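Local coordinates for protein transcriptional regulator, putative (Vibrio cholerae O1 biovar eltor str. N16961, PDB 3BJN) that probably regulates transcription as an IclR-type negative regulator of allantoin and glyoxylate utilization operons, this chain being its C-terminal, GAF-like domain, at residues A[20-25]-A[156-161]; A[29-34]-A[139-144]; A[73-78]-A[103-108]. One frame throughout, in Å; residues are numbered along the deposited sequence. Where two conformers were deposited one is given.

Contact 1 of 3, residues A[20-25]-A[156-161]; sequences SRLQKQ and LHVLQA
Gln25 lies against one face of the His157 ring, with CB over the ring centre at 3.6 Å from the centroid, a CH-pi contact. The contact joins helices 12-26 and 144-163, which pack side by side on the sheet of this GAF-like domain; the short segments run antiparallel at 168°. In the plane of the same ring, at its edge, His157 ND1 donates to Gln160 OE1 one turn further on (2.9 Å), nearly along the C=O axis. His157 NE2 meets a water that donates to Gln25 O, so both ring nitrogens have partners, which should hold the imidazole in this rotation. Gln25 CG is anti to its carbonyl carbon (chi1 -75°), which sets it near His157 CE1. The amide beyond is tilted 31° from the ring, and its NE2 adds a weak hydrogen bond of 3.4 Å to Gln160 OE1. Gln25 OE1 instead accepts from another water, which also donates to His157 O. Farther out, Gln160 CD sits over a face of the Arg21 guanidinium; a water in the guanidinium plane accepts from Arg21 NH1 and, weakly, from Gln160 NE2. On the inner side, next to Ile138 and Val140 of the sheet, Leu22 forks between two residues: CD1 touches His157 CB at 3.6 Å and CD2 reaches Ala161 CB at 3.9 Å.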
loop_
_atom_site.group_PDB
_atom_site.type_symbol
_atom_site.label_atom_id
_atom_site.label_comp_id
_atom_site.label_asym_id
_atom_site.label_seq_id
_atom_site.Cartn_x
_atom_site.Cartn_y
_atom_site.Cartn_z
ATOM N N SER A 20 14.535 0.346 -2.749
ATOM C CA SER A 20 15.858 0.121 -2.146
ATOM C C SER A 20 16.176 1.204 -1.107
ATOM O O SER A 20 16.542 0.922 0.046
ATOM C CB SER A 20 16.901 0.126 -3.240
ATOM O OG SER A 20 18.215 0.050 -2.700
ATOM N N ARG A 21 16.022 2.466 -1.508
ATOM C CA ARG A 21 16.275 3.574 -0.575
ATOM C C ARG A 21 15.350 3.508 0.644
ATOM O O ARG A 21 15.782 3.726 1.776
ATOM C CB ARG A 21 16.099 4.922 -1.289
ATOM C CG ARG A 21 16.364 6.082 -0.338
ATOM C CD ARG A 21 16.407 7.406 -1.092
ATOM N NE ARG A 21 15.065 7.729 -1.568
ATOM C CZ ARG A 21 14.616 8.960 -1.824
ATOM N NH1 ARG A 21 15.406 10.016 -1.635
ATOM N NH2 ARG A 21 13.375 9.130 -2.274
ATOM N N LEU A 22 14.070 3.231 0.392
ATOM C CA LEU A 22 13.070 3.227 1.455
ATOM C C LEU A 22 13.445 2.202 2.521
ATOM O O LEU A 22 13.376 2.496 3.724
ATOM C CB LEU A 22 11.718 2.892 0.849
ATOM C CG LEU A 22 10.584 2.794 1.850
ATOM C CD1 LEU A 22 10.439 4.027 2.783
ATOM C CD2 LEU A 22 9.323 2.625 0.984
ATOM N N GLN A 23 13.860 1.000 2.097
ATOM C CA GLN A 23 14.302 0.012 3.102
ATOM C C GLN A 23 15.556 0.446 3.846
ATOM O O GLN A 23 15.683 0.208 5.045
ATOM C CB GLN A 23 14.537 -1.353 2.466
ATOM C CG GLN A 23 15.158 -2.378 3.427
ATOM C CD GLN A 23 15.198 -3.762 2.776
ATOM O OE1 GLN A 23 15.778 -3.935 1.701
ATOM N NE2 GLN A 23 14.627 -4.742 3.433
ATOM N N LYS A 24 16.488 1.095 3.144
ATOM C CA LYS A 24 17.717 1.582 3.811
ATOM C C LYS A 24 17.463 2.770 4.775
ATOM O O LYS A 24 18.307 3.014 5.649
ATOM C CB LYS A 24 18.743 1.944 2.746
ATOM C CG LYS A 24 19.274 0.712 2.036
ATOM C CD LYS A 24 20.295 1.180 1.036
ATOM C CE LYS A 24 20.501 0.166 -0.043
ATOM N NZ LYS A 24 21.619 0.677 -0.902
ATOM N N GLN A 25 16.329 3.473 4.601
ATOM C CA GLN A 25 15.936 4.606 5.459
ATOM C C GLN A 25 15.161 4.146 6.687
ATOM O O GLN A 25 15.228 4.769 7.753
ATOM C CB GLN A 25 15.046 5.556 4.666
ATOM C CG GLN A 25 15.804 6.411 3.634
ATOM C CD GLN A 25 14.860 7.204 2.791
ATOM O OE1 GLN A 25 13.776 6.736 2.440
ATOM N NE2 GLN A 25 15.253 8.425 2.461
ATOM N N LEU A 156 6.747 9.457 6.879
ATOM C CA LEU A 156 7.443 10.458 6.059
ATOM C C LEU A 156 8.219 9.787 4.914
ATOM O O LEU A 156 8.166 10.249 3.769
ATOM C CB LEU A 156 8.334 11.364 6.914
ATOM C CG LEU A 156 7.513 12.313 7.801
ATOM C CD1 LEU A 156 8.489 13.010 8.727
ATOM C CD2 LEU A 156 6.667 13.347 7.009
ATOM N N HIS A 157 8.920 8.682 5.193
ATOM C CA HIS A 157 9.698 8.041 4.147
ATOM C C HIS A 157 8.817 7.373 3.074
ATOM O O HIS A 157 9.159 7.369 1.883
ATOM C CB HIS A 157 10.673 7.011 4.750
ATOM C CG HIS A 157 11.883 7.621 5.398
ATOM N ND1 HIS A 157 12.653 8.599 4.789
ATOM C CD2 HIS A 157 12.474 7.355 6.588
ATOM C CE1 HIS A 157 13.662 8.918 5.601
ATOM N NE2 HIS A 157 13.596 8.146 6.673
ATOM N N VAL A 158 7.664 6.864 3.488
ATOM C CA VAL A 158 6.715 6.257 2.536
ATOM C C VAL A 158 6.115 7.333 1.625
ATOM O O VAL A 158 6.060 7.175 0.406
ATOM C CB VAL A 158 5.636 5.456 3.315
ATOM C CG1 VAL A 158 4.391 5.148 2.445
ATOM C CG2 VAL A 158 6.247 4.166 3.850
ATOM N N LEU A 159 5.699 8.456 2.218
ATOM C CA LEU A 159 5.250 9.592 1.424
ATOM C C LEU A 159 6.344 10.041 0.436
ATOM O O LEU A 159 6.081 10.289 -0.737
ATOM C CB LEU A 159 4.845 10.734 2.355
ATOM C CG LEU A 159 3.507 10.556 3.081
ATOM C CD1 LEU A 159 3.379 11.510 4.256
ATOM C CD2 LEU A 159 2.323 10.731 2.069
ATOM N N GLN A 160 7.573 10.133 0.932
ATOM C CA GLN A 160 8.722 10.563 0.145
ATOM C C GLN A 160 8.951 9.618 -1.043
ATOM O O GLN A 160 9.177 10.070 -2.168
ATOM C CB GLN A 160 9.947 10.567 1.086
ATOM C CG GLN A 160 11.233 10.954 0.426
ATOM C CD GLN A 160 12.389 10.937 1.405
ATOM O OE1 GLN A 160 12.341 10.259 2.441
ATOM N NE2 GLN A 160 13.448 11.652 1.064
ATOM N N ALA A 161 8.864 8.314 -0.774
ATOM C CA ALA A 161 9.028 7.300 -1.814
ATOM C C ALA A 161 7.969 7.420 -2.907
ATOM O O ALA A 161 8.289 7.441 -4.084
ATOM C CB ALA A 161 9.005 5.890 -1.187
HETATM O O HOH W 1 15.172 13.163 -1.382
HETATM O O HOH W 2 14.969 7.731 9.040
HETATM O O HOH W 3 11.812 7.167 0.652
#

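Contact 2 of 3, residues A[29-34]-A[139-144]; sequences MAAYMV and SVMAPA
Ala31 and Met141, a selenomethionine, meet on one face of the central antiparallel sheet of this GAF-like domain, where strands 29-36 and 133-143 are neighbours. Met141 bends at chi2 (88°), which turns SE aside, and its CE then comes to rest 3.6 Å from Ala31 CB, a diagonal contact between residues that are not paired. Ser139, the partner of Ala31, has its side chain on this same face; its OG hydrogen-bonds with Ser69 and Ser125, while Met33 CG packs beside it. Ala30 and Val140 point to the other face as a non-hydrogen-bonded pair, their CB and CG2 4.2 Å apart; Leu22 of helix 12-26 packs on both, and Leu19 on Ala30. The short backbone separation there brings Ala30 CA to within 3.2 Å of Ser139 O, a CA-H...O contact. Ala31 and Ser139 form the firm hydrogen-bonded pair: Ala31 N donates to Ser139 O at 2.8 Å and Ser139 N returns a bond to Ala31 O at 2.9 Å. Met141 N gives Met29 O a weak hydrogen bond of 3.4 Å. A water completes that end, accepting from Met29 N and donating to Met141 O at 2.7 Å.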
loop_
_atom_site.group_PDB
_atom_site.type_symbol
_atom_site.label_atom_id
_atom_site.label_comp_id
_atom_site.label_asym_id
_atom_site.label_seq_id
_atom_site.Cartn_x
_atom_site.Cartn_y
_atom_site.Cartn_z
HETATM N N MSE A 29 10.898 -3.915 5.348
HETATM C CA MSE A 29 10.396 -4.397 4.057
HETATM C C MSE A 29 9.552 -3.324 3.408
HETATM O O MSE A 29 8.799 -2.630 4.112
HETATM C CB MSE A 29 9.432 -5.561 4.275
HETATM C CG MSE A 29 9.975 -6.789 4.878
HETATM SE SE MSE A 29 8.627 -8.148 4.459
HETATM C CE MSE A 29 9.160 -8.428 2.706
ATOM N N ALA A 30 9.639 -3.202 2.083
ATOM C CA ALA A 30 8.844 -2.205 1.358
ATOM C C ALA A 30 8.398 -2.824 0.051
ATOM O O ALA A 30 9.104 -3.671 -0.519
ATOM C CB ALA A 30 9.675 -0.951 1.086
ATOM N N ALA A 31 7.228 -2.419 -0.420
ATOM C CA ALA A 31 6.710 -2.985 -1.666
ATOM C C ALA A 31 5.996 -1.938 -2.507
ATOM O O ALA A 31 5.545 -0.912 -1.989
ATOM C CB ALA A 31 5.750 -4.106 -1.367
ATOM N N TYR A 32 5.911 -2.227 -3.810
ATOM C CA TYR A 32 5.091 -1.471 -4.747
ATOM C C TYR A 32 3.964 -2.375 -5.188
ATOM O O TYR A 32 4.201 -3.480 -5.705
ATOM C CB TYR A 32 5.931 -1.099 -5.955
ATOM C CG TYR A 32 5.196 -0.338 -7.016
ATOM C CD1 TYR A 32 4.645 0.904 -6.743
ATOM C CD2 TYR A 32 5.060 -0.870 -8.290
ATOM C CE1 TYR A 32 3.974 1.622 -7.761
ATOM C CE2 TYR A 32 4.402 -0.173 -9.298
ATOM C CZ TYR A 32 3.850 1.052 -9.013
ATOM O OH TYR A 32 3.218 1.744 -10.029
HETATM N N MSE A 33 2.771 -1.879 -4.942
HETATM C CA MSE A 33 1.520 -2.604 -5.202
HETATM C C MSE A 33 0.747 -1.925 -6.313
HETATM O O MSE A 33 0.784 -0.697 -6.433
HETATM C CB MSE A 33 0.656 -2.569 -3.938
HETATM C CG MSE A 33 1.443 -2.695 -2.621
HETATM SE SE MSE A 33 1.858 -4.610 -2.462
HETATM C CE MSE A 33 0.073 -4.986 -2.016
ATOM N N VAL A 34 0.015 -2.703 -7.110
ATOM C CA VAL A 34 -0.867 -2.085 -8.106
ATOM C C VAL A 34 -2.220 -2.752 -8.054
ATOM O O VAL A 34 -2.337 -3.938 -7.710
ATOM C CB VAL A 34 -0.333 -2.090 -9.558
ATOM C CG1 VAL A 34 0.973 -1.300 -9.658
ATOM C CG2 VAL A 34 -0.212 -3.509 -10.095
ATOM N N SER A 139 4.338 0.846 -0.042
ATOM C CA SER A 139 3.959 0.406 1.288
ATOM C C SER A 139 5.164 -0.104 2.064
ATOM O O SER A 139 6.084 -0.665 1.465
ATOM C CB SER A 139 2.935 -0.717 1.170
ATOM O OG SER A 139 1.799 -0.305 0.416
ATOM N N VAL A 140 5.143 0.115 3.372
ATOM C CA VAL A 140 6.032 -0.594 4.292
ATOM C C VAL A 140 5.151 -1.519 5.114
ATOM O O VAL A 140 4.062 -1.122 5.583
ATOM C CB VAL A 140 6.808 0.375 5.188
ATOM C CG1 VAL A 140 7.338 -0.317 6.488
ATOM C CG2 VAL A 140 7.952 1.029 4.367
HETATM N N MSE A 141 5.607 -2.762 5.247
HETATM C CA MSE A 141 4.957 -3.800 6.069
HETATM C C MSE A 141 5.958 -4.142 7.153
HETATM O O MSE A 141 7.090 -4.524 6.842
HETATM C CB MSE A 141 4.671 -5.044 5.219
HETATM C CG MSE A 141 3.649 -4.819 4.126
HETATM SE SE MSE A 141 4.550 -4.162 2.506
HETATM C CE MSE A 141 4.337 -5.796 1.462
ATOM N N ALA A 142 5.570 -3.989 8.420
ATOM C CA ALA A 142 6.532 -4.037 9.496
ATOM C C ALA A 142 5.843 -4.478 10.800
ATOM O O ALA A 142 4.650 -4.216 10.988
ATOM C CB ALA A 142 7.161 -2.654 9.673
ATOM N N PRO A 143 6.593 -5.157 11.695
ATOM C CA PRO A 143 6.007 -5.615 12.954
ATOM C C PRO A 143 5.491 -4.412 13.753
ATOM O O PRO A 143 6.178 -3.385 13.836
ATOM C CB PRO A 143 7.193 -6.276 13.695
ATOM C CG PRO A 143 8.419 -5.782 12.996
ATOM C CD PRO A 143 8.027 -5.465 11.577
ATOM N N ALA A 144 4.311 -4.540 14.355
ATOM C CA ALA A 144 3.807 -3.476 15.199
ATOM C C ALA A 144 4.855 -3.070 16.254
ATOM O O ALA A 144 4.930 -1.899 16.631
ATOM C CB ALA A 144 2.500 -3.902 15.851
HETATM O O HOH W 4 9.588 -4.956 7.755
#

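Contact 3 of 3, residues A[73-78]-A[103-108]; sequences MLAYMP and EKIRRH
Ala75 and Ile105 form the apolar centre of the contact between the end of helix 67-76 and the last turns of helix 96-108, both in the helical layer on one face of the sheet of this IclR C-terminal, GAF-like domain: Ile105 CG2 touches Ala75 CB at 3.8 Å. The same methyl meets the edge of the Tyr76 ring, near its plane, 3.8 Å from CE1. Over one face of that ring lies Arg106 CG, offset toward the rim and 4.1 Å from Tyr76 CZ; being anti to the carbonyl carbon (chi1 -69°), CG is placed over the ring, and the two side chains run past one another in opposite senses. The direct polar link is a hydrogen bond from Arg106 NH1 to Ala75 O, 2.9 Å long with an N-H...O angle of 156°. The donor lies in the carbonyl plane on a lone pair, and the oxygen lies in the guanidinium plane. A water 2.7 Å from Tyr76 OH also donates to Arg106 O, but this leg, 2.5 Å, is unusually short and less certain. Arg106, itself exposed, borders the apolar Ala75-Ile105 pair. Since Ala75 O belongs to the final helical turn, the positive guanidinium probably gains from the partial negative charge there.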
loop_
_atom_site.group_PDB
_atom_site.type_symbol
_atom_site.label_atom_id
_atom_site.label_comp_id
_atom_site.label_asym_id
_atom_site.label_seq_id
_atom_site.Cartn_x
_atom_site.Cartn_y
_atom_site.Cartn_z
HETATM N N MSE A 73 -5.477 2.661 -2.145
HETATM C CA MSE A 73 -5.856 2.508 -3.540
HETATM C C MSE A 73 -7.354 2.732 -3.696
HETATM O O MSE A 73 -7.786 3.454 -4.606
HETATM C CB MSE A 73 -5.383 1.160 -4.086
HETATM C CG MSE A 73 -3.846 1.158 -4.171
HETATM SE SE MSE A 73 -3.105 -0.423 -5.010
HETATM C CE MSE A 73 -3.957 -1.716 -4.038
ATOM N N LEU A 74 -8.140 2.161 -2.779
ATOM C CA LEU A 74 -9.606 2.387 -2.786
ATOM C C LEU A 74 -9.956 3.877 -2.618
ATOM O O LEU A 74 -10.881 4.382 -3.279
ATOM C CB LEU A 74 -10.298 1.559 -1.710
ATOM C CG LEU A 74 -10.302 0.052 -1.992
ATOM C CD1 LEU A 74 -10.662 -0.692 -0.666
ATOM C CD2 LEU A 74 -11.294 -0.285 -3.130
ATOM N N ALA A 75 -9.227 4.576 -1.751
ATOM C CA ALA A 75 -9.505 6.009 -1.509
ATOM C C ALA A 75 -9.205 6.892 -2.727
ATOM O O ALA A 75 -9.875 7.917 -2.942
ATOM C CB ALA A 75 -8.735 6.527 -0.304
ATOM N N TYR A 76 -8.195 6.508 -3.504
ATOM C CA TYR A 76 -7.692 7.372 -4.589
ATOM C C TYR A 76 -8.140 7.011 -6.000
ATOM O O TYR A 76 -8.023 7.846 -6.913
ATOM C CB TYR A 76 -6.160 7.488 -4.541
ATOM C CG TYR A 76 -5.665 8.472 -3.515
ATOM C CD1 TYR A 76 -5.437 8.089 -2.201
ATOM C CD2 TYR A 76 -5.442 9.810 -3.861
ATOM C CE1 TYR A 76 -4.974 9.019 -1.238
ATOM C CE2 TYR A 76 -4.986 10.731 -2.927
ATOM C CZ TYR A 76 -4.747 10.333 -1.625
ATOM O OH TYR A 76 -4.290 11.290 -0.733
HETATM N N MSE A 77 -8.617 5.782 -6.196
HETATM C CA MSE A 77 -9.229 5.407 -7.477
HETATM C C MSE A 77 -10.598 6.105 -7.654
HETATM O O MSE A 77 -11.137 6.673 -6.706
HETATM C CB MSE A 77 -9.386 3.884 -7.574
HETATM C CG MSE A 77 -10.390 3.334 -6.613
HETATM SE SE MSE A 77 -10.606 1.398 -6.893
HETATM C CE MSE A 77 -8.738 0.840 -6.679
ATOM N N PRO A 78 -11.167 6.068 -8.877
ATOM C CA PRO A 78 -12.505 6.624 -9.089
ATOM C C PRO A 78 -13.538 5.965 -8.186
ATOM O O PRO A 78 -13.479 4.746 -7.944
ATOM C CB PRO A 78 -12.781 6.285 -10.552
ATOM C CG PRO A 78 -11.403 6.293 -11.171
ATOM C CD PRO A 78 -10.609 5.534 -10.132
ATOM N N GLU A 103 -12.007 9.708 3.423
ATOM C CA GLU A 103 -11.795 11.152 3.612
ATOM C C GLU A 103 -10.545 11.416 4.451
ATOM O O GLU A 103 -9.732 12.296 4.122
ATOM C CB GLU A 103 -13.018 11.818 4.245
ATOM C CG GLU A 103 -14.220 11.929 3.297
ATOM C CD GLU A 103 -15.536 12.105 4.040
ATOM O OE1 GLU A 103 -15.515 12.483 5.227
ATOM O OE2 GLU A 103 -16.604 11.853 3.437
ATOM N N LYS A 104 -10.376 10.648 5.529
ATOM C CA LYS A 104 -9.182 10.762 6.374
ATOM C C LYS A 104 -7.915 10.489 5.564
ATOM O O LYS A 104 -6.934 11.222 5.641
ATOM C CB LYS A 104 -9.283 9.786 7.542
ATOM C CG LYS A 104 -8.093 9.797 8.484
ATOM C CD LYS A 104 -8.059 8.518 9.320
ATOM C CE LYS A 104 -7.068 8.663 10.475
ATOM N NZ LYS A 104 -7.178 7.564 11.486
ATOM N N ILE A 105 -7.947 9.417 4.775
ATOM C CA ILE A 105 -6.801 9.080 3.947
ATOM C C ILE A 105 -6.448 10.194 2.951
ATOM O O ILE A 105 -5.281 10.576 2.836
ATOM C CB ILE A 105 -7.032 7.733 3.224
ATOM C CG1 ILE A 105 -7.068 6.607 4.262
ATOM C CG2 ILE A 105 -5.959 7.508 2.154
ATOM C CD1 ILE A 105 -7.548 5.287 3.700
ATOM N N ARG A 106 -7.454 10.734 2.258
ATOM C CA ARG A 106 -7.213 11.801 1.283
ATOM C C ARG A 106 -6.710 13.096 1.933
ATOM O O ARG A 106 -5.910 13.822 1.337
ATOM C CB ARG A 106 -8.464 12.033 0.419
ATOM C CG ARG A 106 -8.709 10.848 -0.506
ATOM C CD ARG A 106 -9.801 11.109 -1.496
ATOM N NE ARG A 106 -11.088 11.265 -0.836
ATOM C CZ ARG A 106 -12.095 10.392 -0.892
ATOM N NH1 ARG A 106 -12.003 9.263 -1.583
ATOM N NH2 ARG A 106 -13.225 10.668 -0.251
ATOM N N ARG A 107 -7.126 13.342 3.170
ATOM C CA ARG A 107 -6.662 14.495 3.961
ATOM C C ARG A 107 -5.178 14.321 4.322
ATOM O O ARG A 107 -4.378 15.264 4.228
ATOM C CB ARG A 107 -7.519 14.596 5.234
ATOM C CG ARG A 107 -7.126 15.630 6.287
ATOM C CD ARG A 107 -7.925 15.385 7.578
ATOM N NE ARG A 107 -9.311 15.006 7.281
ATOM C CZ ARG A 107 -10.002 14.062 7.927
ATOM N NH1 ARG A 107 -11.246 13.792 7.567
ATOM N NH2 ARG A 107 -9.457 13.390 8.933
ATOM N N HIS A 108 -4.799 13.112 4.714
ATOM C CA HIS A 108 -3.417 12.859 5.170
ATOM C C HIS A 108 -2.425 12.543 4.042
ATOM O O HIS A 108 -1.217 12.824 4.154
ATOM C CB HIS A 108 -3.419 11.722 6.193
ATOM C CG HIS A 108 -3.932 12.131 7.534
ATOM N ND1 HIS A 108 -5.191 11.798 7.984
ATOM C CD2 HIS A 108 -3.373 12.883 8.509
ATOM C CE1 HIS A 108 -5.376 12.304 9.188
ATOM N NE2 HIS A 108 -4.290 12.971 9.528
HETATM O O HOH W 5 -5.241 13.828 -1.040
#

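Overall arrangement
Helix 12-26 comes first and pairs with helix 144-163 in contact 1, which closes nearly the whole chain into one loop. The next element, strand 29-36, pairs with strand 133-143 in contact 2, closing a loop that lies within the first. Contact 3 closes the innermost and shortest loop, between helices 67-76 and 96-108, and none of the three cross. Contact 1 sits directly on contact 2, where Leu22 CD2 packs 3.6 Å from Ala30 CB. Contact 3 belongs to the helices on the opposite face of the sheet; Met73 SE packs against the backbone of Met33 and Val34, although the centres of contacts 2 and 3 are about 18 Å apart. Helices thus flank both faces of the shared sheet.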